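Local structure of amino acid adenylation domain-containing protein (Bacillus stratosphericus LAMA 585, 6ULX) at residues Glu54-Gly59 against Glu154-Leu159; Val71-Ser76 against Leu125-Asp130. The protein probably activates a carboxylic acid substrate, such as an amino acid, with ATP to form an acyl-adenylate, as other AMP-binding enzymes of the ANL superfamily do. All coordinates share one frame; numbering follows the deposited sequence.

Contact 1: Glu54-Gly59 against Glu154-Leu159. With SO4 (sulfate ion), chain M.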
loop_
_atom_site.group_PDB
_atom_site.type_symbol
_atom_site.label_atom_id
_atom_site.label_comp_id
_atom_site.label_asym_id
_atom_site.label_seq_id
_atom_site.Cartn_x
_atom_site.Cartn_y
_atom_site.Cartn_z
ATOM N N GLU A 54 17.299 10.243 -21.804
ATOM C CA GLU A 54 17.279 10.759 -23.169
ATOM C C GLU A 54 17.765 9.718 -24.169
ATOM O O GLU A 54 17.352 9.742 -25.335
ATOM C CB GLU A 54 18.131 12.022 -23.263
ATOM C CG GLU A 54 17.628 13.168 -22.401
ATOM C CD GLU A 54 18.607 14.325 -22.335
ATOM O OE1 GLU A 54 18.179 15.451 -22.006
ATOM O OE2 GLU A 54 19.803 14.106 -22.611
ATOM N N ARG A 55 18.630 8.797 -23.739
ATOM C CA ARG A 55 19.094 7.744 -24.636
ATOM C C ARG A 55 17.988 6.732 -24.903
ATOM O O ARG A 55 17.739 6.353 -26.054
ATOM C CB ARG A 55 20.324 7.057 -24.047
ATOM C CG ARG A 55 21.486 8.000 -23.782
ATOM C CD ARG A 55 22.736 7.245 -23.353
ATOM N NE ARG A 55 23.753 8.149 -22.825
ATOM C CZ ARG A 55 24.609 8.839 -23.576
ATOM N NH1 ARG A 55 24.575 8.737 -24.900
ATOM N NH2 ARG A 55 25.498 9.638 -23.000
ATOM N N VAL A 56 17.312 6.278 -23.846
ATOM C CA VAL A 56 16.183 5.373 -24.028
ATOM C C VAL A 56 15.077 6.058 -24.820
ATOM O O VAL A 56 14.353 5.407 -25.585
ATOM C CB VAL A 56 15.672 4.876 -22.663
ATOM C CG1 VAL A 56 14.417 4.023 -22.840
ATOM C CG2 VAL A 56 16.758 4.091 -21.941
ATOM N N LEU A 57 14.927 7.375 -24.658
ATOM C CA LEU A 57 13.944 8.107 -25.446
ATOM C C LEU A 57 14.208 7.943 -26.935
ATOM O O LEU A 57 13.271 7.751 -27.721
ATOM C CB LEU A 57 13.954 9.584 -25.057
ATOM C CG LEU A 57 12.992 10.490 -25.820
ATOM C CD1 LEU A 57 11.562 9.955 -25.746
ATOM C CD2 LEU A 57 13.052 11.915 -25.278
ATOM N N THR A 58 15.480 8.020 -27.342
ATOM C CA THR A 58 15.827 7.767 -28.737
ATOM C C THR A 58 15.319 6.401 -29.180
ATOM O O THR A 58 14.729 6.262 -30.259
ATOM C CB THR A 58 17.343 7.859 -28.929
ATOM O OG1 THR A 58 17.787 9.195 -28.662
ATOM C CG2 THR A 58 17.724 7.471 -30.351
ATOM N N GLY A 59 15.538 5.378 -28.355
ATOM C CA GLY A 59 15.060 4.051 -28.699
ATOM C C GLY A 59 13.548 3.987 -28.787
ATOM O O GLY A 59 12.991 3.537 -29.791
ATOM N N GLU A 154 18.319 -2.304 -21.908
ATOM C CA GLU A 154 19.775 -2.174 -21.910
ATOM C C GLU A 154 20.331 -1.797 -23.277
ATOM O O GLU A 154 21.158 -0.875 -23.348
ATOM C CB GLU A 154 20.416 -3.472 -21.406
ATOM C CG GLU A 154 20.269 -3.710 -19.910
ATOM C CD GLU A 154 18.905 -4.264 -19.532
ATOM O OE1 GLU A 154 18.045 -4.405 -20.428
ATOM O OE2 GLU A 154 18.696 -4.563 -18.339
ATOM N N PRO A 155 19.936 -2.441 -24.379
ATOM C CA PRO A 155 20.479 -2.035 -25.689
ATOM C C PRO A 155 20.221 -0.580 -26.033
ATOM O O PRO A 155 20.921 -0.032 -26.893
ATOM C CB PRO A 155 19.767 -2.975 -26.675
ATOM C CG PRO A 155 19.366 -4.158 -25.854
ATOM C CD PRO A 155 19.042 -3.610 -24.483
ATOM N N MET A 156 19.243 0.064 -25.394
ATOM C CA MET A 156 18.921 1.447 -25.717
ATOM C C MET A 156 19.864 2.446 -25.056
ATOM O O MET A 156 19.940 3.594 -25.508
ATOM C CB MET A 156 17.483 1.762 -25.304
ATOM C CG MET A 156 16.437 0.886 -25.977
ATOM S SD MET A 156 14.754 1.362 -25.544
ATOM C CE MET A 156 13.811 0.116 -26.425
ATOM N N LEU A 157 20.576 2.046 -24.001
ATOM C CA LEU A 157 21.503 2.965 -23.353
ATOM C C LEU A 157 22.726 3.256 -24.218
ATOM O O LEU A 157 23.430 4.238 -23.964
ATOM C CB LEU A 157 21.957 2.411 -22.005
ATOM C CG LEU A 157 21.006 2.515 -20.811
ATOM C CD1 LEU A 157 20.427 3.920 -20.667
ATOM C CD2 LEU A 157 19.894 1.482 -20.911
ATOM N N THR A 158 22.995 2.428 -25.230
ATOM C CA THR A 158 24.108 2.647 -26.141
ATOM C C THR A 158 23.728 3.526 -27.329
ATOM O O THR A 158 24.381 3.455 -28.377
ATOM C CB THR A 158 24.656 1.307 -26.640
ATOM O OG1 THR A 158 23.739 0.726 -27.572
ATOM C CG2 THR A 158 24.863 0.347 -25.477
ATOM N N LEU A 159 22.684 4.339 -27.193
ATOM C CA LEU A 159 22.254 5.272 -28.222
ATOM C C LEU A 159 22.553 6.697 -27.777
ATOM O O LEU A 159 22.840 6.960 -26.607
ATOM C CB LEU A 159 20.758 5.111 -28.513
ATOM C CG LEU A 159 20.277 3.703 -28.868
ATOM C CD1 LEU A 159 18.765 3.701 -29.080
ATOM C CD2 LEU A 159 20.992 3.176 -30.097
HETATM S S SO4 M . 26.112 12.038 -26.389
HETATM O O1 SO4 M . 25.309 10.882 -26.781
HETATM O O2 SO4 M . 25.333 13.258 -26.578
HETATM O O3 SO4 M . 26.502 11.915 -24.985
HETATM O O4 SO4 M . 27.313 12.096 -27.218
#

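Contact 2: Val71-Ser76 against Leu125-Asp130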
loop_
_atom_site.group_PDB
_atom_site.type_symbol
_atom_site.label_atom_id
_atom_site.label_comp_id
_atom_site.label_asym_id
_atom_site.label_seq_id
_atom_site.Cartn_x
_atom_site.Cartn_y
_atom_site.Cartn_z
ATOM N N VAL A 71 2.899 2.497 -22.336
ATOM C CA VAL A 71 4.003 1.548 -22.401
ATOM C C VAL A 71 3.874 0.591 -21.225
ATOM O O VAL A 71 3.766 1.027 -20.073
ATOM C CB VAL A 71 5.369 2.259 -22.384
ATOM C CG1 VAL A 71 6.492 1.258 -22.594
ATOM C CG2 VAL A 71 5.410 3.350 -23.447
ATOM N N PHE A 72 3.890 -0.706 -21.517
ATOM C CA PHE A 72 3.659 -1.747 -20.521
ATOM C C PHE A 72 4.995 -2.127 -19.890
ATOM O O PHE A 72 5.876 -2.665 -20.565
ATOM C CB PHE A 72 2.988 -2.955 -21.176
ATOM C CG PHE A 72 2.116 -3.748 -20.250
ATOM C CD1 PHE A 72 0.777 -3.428 -20.098
ATOM C CD2 PHE A 72 2.626 -4.823 -19.542
ATOM C CE1 PHE A 72 -0.036 -4.159 -19.254
ATOM C CE2 PHE A 72 1.823 -5.557 -18.696
ATOM C CZ PHE A 72 0.487 -5.227 -18.553
ATOM N N PHE A 73 5.142 -1.852 -18.596
ATOM C CA PHE A 73 6.392 -2.109 -17.889
ATOM C C PHE A 73 6.383 -3.512 -17.288
ATOM O O PHE A 73 5.435 -3.897 -16.596
ATOM C CB PHE A 73 6.620 -1.072 -16.786
ATOM C CG PHE A 73 7.183 0.229 -17.274
ATOM C CD1 PHE A 73 6.987 0.648 -18.578
ATOM C CD2 PHE A 73 7.933 1.029 -16.425
ATOM C CE1 PHE A 73 7.516 1.849 -19.025
ATOM C CE2 PHE A 73 8.469 2.228 -16.863
ATOM C CZ PHE A 73 8.264 2.638 -18.165
ATOM N N GLN A 74 7.443 -4.272 -17.561
ATOM C CA GLN A 74 7.666 -5.598 -16.975
ATOM C C GLN A 74 9.160 -5.675 -16.646
ATOM O O GLN A 74 9.969 -6.082 -17.483
ATOM C CB GLN A 74 7.242 -6.705 -17.922
ATOM C CG GLN A 74 5.736 -6.841 -18.095
ATOM C CD GLN A 74 5.068 -7.487 -16.900
ATOM O OE1 GLN A 74 4.957 -8.712 -16.823
ATOM N NE2 GLN A 74 4.616 -6.665 -15.957
ATOM N N PHE A 75 9.518 -5.283 -15.428
ATOM C CA PHE A 75 10.912 -5.135 -15.047
ATOM C C PHE A 75 11.232 -5.921 -13.787
ATOM O O PHE A 75 10.405 -6.032 -12.880
ATOM C CB PHE A 75 11.271 -3.657 -14.810
ATOM C CG PHE A 75 11.330 -2.839 -16.064
ATOM C CD1 PHE A 75 12.435 -2.908 -16.895
ATOM C CD2 PHE A 75 10.285 -1.993 -16.411
ATOM C CE1 PHE A 75 12.495 -2.159 -18.050
ATOM C CE2 PHE A 75 10.346 -1.236 -17.563
ATOM C CZ PHE A 75 11.454 -1.318 -18.385
ATOM N N SER A 76 12.447 -6.476 -13.754
ATOM C CA SER A 76 13.041 -7.012 -12.540
ATOM C C SER A 76 14.175 -6.152 -12.009
ATOM O O SER A 76 14.540 -6.297 -10.839
ATOM C CB SER A 76 13.577 -8.427 -12.781
ATOM O OG SER A 76 14.613 -8.409 -13.753
ATOM N N LEU A 125 3.328 -1.489 -26.396
ATOM C CA LEU A 125 4.677 -2.043 -26.340
ATOM C C LEU A 125 5.009 -2.461 -24.915
ATOM O O LEU A 125 4.771 -1.711 -23.965
ATOM C CB LEU A 125 5.690 -1.018 -26.841
ATOM C CG LEU A 125 7.163 -1.304 -26.536
ATOM C CD1 LEU A 125 7.630 -2.592 -27.186
ATOM C CD2 LEU A 125 8.033 -0.132 -26.989
ATOM N N ILE A 126 5.556 -3.660 -24.767
ATOM C CA ILE A 126 6.029 -4.160 -23.479
ATOM C C ILE A 126 7.524 -3.879 -23.376
ATOM O O ILE A 126 8.311 -4.352 -24.205
ATOM C CB ILE A 126 5.735 -5.659 -23.317
ATOM C CG1 ILE A 126 4.228 -5.912 -23.384
ATOM C CG2 ILE A 126 6.308 -6.166 -22.003
ATOM C CD1 ILE A 126 3.843 -7.378 -23.378
ATOM N N LEU A 127 7.915 -3.107 -22.368
ATOM C CA LEU A 127 9.307 -2.742 -22.129
ATOM C C LEU A 127 9.834 -3.580 -20.969
ATOM O O LEU A 127 9.183 -3.671 -19.920
ATOM C CB LEU A 127 9.417 -1.252 -21.827
ATOM C CG LEU A 127 10.767 -0.574 -22.023
ATOM C CD1 LEU A 127 11.315 -0.795 -23.418
ATOM C CD2 LEU A 127 10.622 0.920 -21.739
ATOM N N THR A 128 11.004 -4.192 -21.163
ATOM C CA THR A 128 11.464 -5.274 -20.302
ATOM C C THR A 128 12.972 -5.169 -20.091
ATOM O O THR A 128 13.644 -4.301 -20.655
ATOM C CB THR A 128 11.093 -6.633 -20.918
ATOM O OG1 THR A 128 9.731 -6.595 -21.372
ATOM C CG2 THR A 128 11.250 -7.766 -19.919
ATOM N N ASP A 129 13.489 -6.060 -19.249
ATOM C CA ASP A 129 14.914 -6.214 -19.011
ATOM C C ASP A 129 15.480 -7.321 -19.895
ATOM O O ASP A 129 14.748 -8.137 -20.460
ATOM C CB ASP A 129 15.186 -6.555 -17.545
ATOM C CG ASP A 129 14.932 -5.391 -16.621
ATOM O OD1 ASP A 129 15.298 -4.256 -16.993
ATOM O OD2 ASP A 129 14.365 -5.609 -15.528
ATOM N N ASP A 130 16.812 -7.344 -20.004
ATOM C CA ASP A 130 17.473 -8.462 -20.670
ATOM C C ASP A 130 17.242 -9.760 -19.907
ATOM O O ASP A 130 17.079 -10.827 -20.510
ATOM C CB ASP A 130 18.970 -8.189 -20.805
ATOM C CG ASP A 130 19.297 -7.300 -21.990
ATOM O OD1 ASP A 130 18.563 -7.349 -23.000
ATOM O OD2 ASP A 130 20.299 -6.558 -21.915
#

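Contact 1: Glu54-Gly59 against Glu154-Leu159
R55 reaches from helix 46-62 to the carbonyl oxygen of L159, its NH1 donating to L159 O over 3.0 Å in a nearly straight bond (166°). The acceptor lies at the edge of the guanidinium, in its plane. With CG anti to the carbonyl carbon (chi1 -58°) and the chain extended from CG to NE, the side chain runs out along the loop, and its CD passes 3.1 Å from L157 O. The outer end of the same guanidinium takes a sulfate ion, probably from the crystallisation liquor: NH1 bonds to its O1 at 2.9 Å, and NH2 donates to O3 over 3.2 Å. T58 adds a polar link of its own, OG1 bonding to the carbonyl of E160.

Apolar contacts fill the inner side. V56 is branched at CB and spreads two methyls: CG1 meets the sulfur SD of M156 at 3.8 Å, the two side chains crossing at about a right angle, while CG2 meets CD1 of L157 at 3.9 Å. M156, long and unbranched, extends past V56 to G59, where the absence of a side chain admits both the sulfur and the L159 CD1 methyl, 3.7 Å from G59 N.

The chemistry is thus divided: the apolar side chains of V56, M156, L157 and L159 pack the loop against the helix, while a single arginine satisfies a loop carbonyl and still offers N-H groups to an anion.

Contact 2: Val71-Ser76 against Leu125-Asp130
F72 bonds to both L125 and L127, setting two parallel strands side by side: its N donates to L125 O at 2.8 Å, and its O accepts from L127 N at a like distance. L127 O in turn accepts from Q74 N at 3.0 Å. The segment axes run 31° apart, and the CA-H groups of I126 and T128 add contacts to F72 O and Q74 O.

Beyond the regular pairing, D129 takes over. Its OD2 accepts from S76 N at 2.8 Å and more weakly from S76 OG, and it also receives the backbone N-H of S77. A carboxylate suits this place because one oxygen can gather several donors where the strands give way to loop. OD1 of D129 instead lies at the edge of the F75 ring, 3.2 Å from CD1, and has no hydrogen-bond partner in the model.

Apolar side chains meet on the V71, F73 and L127 side. L127 is central: its CB meets V71 CG1, and its CG lies 3.8 Å from CZ of F75, whose ring also carries L127 O over one face. With CG anti to the carbonyl carbon (chi1 -71°), the F75 ring turns back toward L127, and its CE2 comes over a face of the F73 ring. On the other side, F72 and I126 are joined by Q74 and T128: F72 CB packs on I126 CG1, and the aliphatic part of Q74 lies alongside I126, while its amide bonds to F73 O, S99 and Y104.

The pair belongs to an alpha/beta sheet, between strands 94-97 and 150-152. Connecting helices cover its two faces: 78-91 over F73, F75 and L127, 109-120 over F72 and Q74.

From the N terminus, helix 46-62 leads through a short connection into strand 70-74. Strand 125-128 returns beside that strand in contact 2, closing a loop that holds helices 78-91 and 109-120 and strand 94-97. The loop after strand 150-152 then comes back to the helix in contact 1, so the smaller closure lies wholly within the larger. The contacts touch: M156 CE packs on L127 CD1 at 4.0 Å, and E154 OE1 bonds weakly to D130 N, although E154 OE2 lies 3.7 Å from D129 OD1, which may be somewhat unfavourable. Together they tie helix 46-62, through the loop after strand 150-152, to inner strands 70-74 and 125-128.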